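Local coordinates for protein benzoylformate Decarboxylase (Polynucleobacter necessarius, PDB 4K9Q) that probably decarboxylates benzoylformate as a member of the thiamine diphosphate enzyme family, with thiamine diphosphate and a magnesium ion bound, at residues A[483-488]-A[519-524]. Residues are numbered along the deposited sequence; the frame is centred on the assembly and turned at random.
Sequences DIVAQG and VIVVPI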
loop_
_atom_site.group_PDB
_atom_site.type_symbol
_atom_site.label_atom_id
_atom_site.label_comp_id
_atom_site.label_asym_id
_atom_site.label_seq_id
_atom_site.Cartn_x
_atom_site.Cartn_y
_atom_site.Cartn_z
ATOM N N ASP A 483 -33.281 -2.723 -25.350
ATOM C CA ASP A 483 -34.063 -3.887 -25.776
ATOM C C ASP A 483 -33.469 -5.089 -25.069
ATOM O O ASP A 483 -32.492 -5.697 -25.526
ATOM C CB ASP A 483 -34.014 -4.079 -27.295
ATOM C CG ASP A 483 -34.922 -5.220 -27.779
ATOM O OD1 ASP A 483 -35.295 -6.091 -26.964
ATOM O OD2 ASP A 483 -35.259 -5.252 -28.982
ATOM N N ILE A 484 -34.048 -5.416 -23.924
ATOM C CA ILE A 484 -33.493 -6.461 -23.090
ATOM C C ILE A 484 -33.771 -7.850 -23.663
ATOM O O ILE A 484 -32.990 -8.770 -23.449
ATOM C CB ILE A 484 -33.985 -6.295 -21.643
ATOM C CG1 ILE A 484 -33.527 -4.917 -21.132
ATOM C CG2 ILE A 484 -33.453 -7.414 -20.753
ATOM C CD1 ILE A 484 -33.902 -4.621 -19.695
ATOM N N VAL A 485 -34.861 -8.001 -24.417
ATOM C CA VAL A 485 -35.093 -9.258 -25.130
ATOM C C VAL A 485 -33.927 -9.538 -26.072
ATOM O O VAL A 485 -33.401 -10.650 -26.108
ATOM C CB VAL A 485 -36.415 -9.229 -25.910
ATOM C CG1 VAL A 485 -36.557 -10.472 -26.792
ATOM C CG2 VAL A 485 -37.590 -9.092 -24.936
ATOM N N ALA A 486 -33.502 -8.513 -26.807
ATOM C CA ALA A 486 -32.359 -8.655 -27.711
ATOM C C ALA A 486 -31.073 -9.007 -26.972
ATOM O O ALA A 486 -30.230 -9.721 -27.514
ATOM C CB ALA A 486 -32.178 -7.397 -28.559
ATOM N N GLN A 487 -30.916 -8.522 -25.736
ATOM C CA GLN A 487 -29.744 -8.878 -24.924
ATOM C C GLN A 487 -29.707 -10.376 -24.616
ATOM O O GLN A 487 -28.653 -11.006 -24.710
ATOM C CB GLN A 487 -29.681 -8.058 -23.625
ATOM C CG GLN A 487 -29.430 -6.587 -23.867
ATOM C CD GLN A 487 -29.386 -5.750 -22.593
ATOM O OE1 GLN A 487 -30.011 -6.080 -21.582
ATOM N NE2 GLN A 487 -28.654 -4.648 -22.651
ATOM N N GLY A 488 -30.855 -10.942 -24.257
ATOM C CA GLY A 488 -30.959 -12.376 -24.053
ATOM C C GLY A 488 -30.620 -13.151 -25.323
ATOM O O GLY A 488 -29.861 -14.119 -25.287
ATOM N N VAL A 519 -34.621 -15.520 -20.247
ATOM C CA VAL A 519 -34.837 -14.135 -19.847
ATOM C C VAL A 519 -36.296 -13.761 -20.097
ATOM O O VAL A 519 -36.811 -13.914 -21.210
ATOM C CB VAL A 519 -33.901 -13.175 -20.613
ATOM C CG1 VAL A 519 -34.193 -11.721 -20.258
ATOM C CG2 VAL A 519 -32.454 -13.519 -20.312
ATOM N N ILE A 520 -36.961 -13.292 -19.050
ATOM C CA ILE A 520 -38.343 -12.841 -19.144
ATOM C C ILE A 520 -38.390 -11.367 -18.772
ATOM O O ILE A 520 -38.110 -11.002 -17.634
ATOM C CB ILE A 520 -39.249 -13.652 -18.202
ATOM C CG1 ILE A 520 -39.129 -15.142 -18.537
ATOM C CG2 ILE A 520 -40.698 -13.167 -18.293
ATOM C CD1 ILE A 520 -39.883 -16.066 -17.601
ATOM N N VAL A 521 -38.733 -10.519 -19.735
ATOM C CA VAL A 521 -38.748 -9.080 -19.499
ATOM C C VAL A 521 -40.174 -8.639 -19.161
ATOM O O VAL A 521 -41.115 -8.913 -19.914
ATOM C CB VAL A 521 -38.200 -8.311 -20.734
ATOM C CG1 VAL A 521 -38.171 -6.806 -20.466
ATOM C CG2 VAL A 521 -36.808 -8.839 -21.120
ATOM N N VAL A 522 -40.327 -7.979 -18.018
ATOM C CA VAL A 522 -41.624 -7.535 -17.539
ATOM C C VAL A 522 -41.635 -6.011 -17.407
ATOM O O VAL A 522 -40.987 -5.456 -16.519
ATOM C CB VAL A 522 -41.948 -8.154 -16.166
ATOM C CG1 VAL A 522 -43.407 -7.859 -15.784
ATOM C CG2 VAL A 522 -41.671 -9.654 -16.178
ATOM N N PRO A 523 -42.347 -5.319 -18.308
ATOM C CA PRO A 523 -42.486 -3.869 -18.135
ATOM C C PRO A 523 -43.336 -3.577 -16.903
ATOM O O PRO A 523 -44.407 -4.173 -16.739
ATOM C CB PRO A 523 -43.231 -3.424 -19.399
ATOM C CG PRO A 523 -43.203 -4.584 -20.326
ATOM C CD PRO A 523 -43.061 -5.816 -19.492
ATOM N N ILE A 524 -42.865 -2.687 -16.034
ATOM C CA ILE A 524 -43.625 -2.327 -14.850
ATOM C C ILE A 524 -43.800 -0.821 -14.777
ATOM O O ILE A 524 -43.146 -0.068 -15.508
ATOM C CB ILE A 524 -42.962 -2.842 -13.549
ATOM C CG1 ILE A 524 -41.530 -2.305 -13.420
ATOM C CG2 ILE A 524 -42.985 -4.379 -13.523
ATOM C CD1 ILE A 524 -40.928 -2.474 -12.026
#
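Val519 meets helix 484-490 at two points, Ile484 in its first turn and Gly488 one turn further on. Val519 CG2 lies 4.2 Å from Gly488 CA. Glycine presents only its backbone here, and the two backbones come to 6.0 Å between Gly488 CA and Val519 CA. Val519 CG1, anti to the backbone N (chi1 176°), grazes Ile484 CG2 more loosely at 4.4 Å. Ile520 turns to the opposite face of the strand, where it packs on Leu504, Ala507 and Ala511 of helix 501-513. Val521 buries the largest area of any residue here, and its touching atom is CG2, which meets two consecutive helix residues. Ile484 CG2 lies 3.7 Å from Val521 CG2, and Ile484 CB backs up the same methyl. From the neighbouring helical position, Val485 CG2 reaches Val521 CG2 at 3.9 Å. No hydrogen bond joins the segments, so the buried fit rests on aliphatic groups alone. The helix start is fixed separately: Asp483 is the N-cap, Asp483 OD1 accepting from Ala486 N at 3.0 Å, with the N-H approaching from above the carboxylate plane. Ile484 also packs on Val453 and Gln455 of the adjacent strand 449-455, and the nearest side-chain atoms of Ile484 and Asp429, a magnesium ligand, are about 3 Å apart. The axes of 484-488 and 519-523 run nearly antiparallel (176°). This is the layered packing of an alpha/beta fold: helix 484-490 packs on one face of the parallel sheet in the C-terminal thiamine diphosphate-binding domain, with helix 501-513 on the other, beside the metal site.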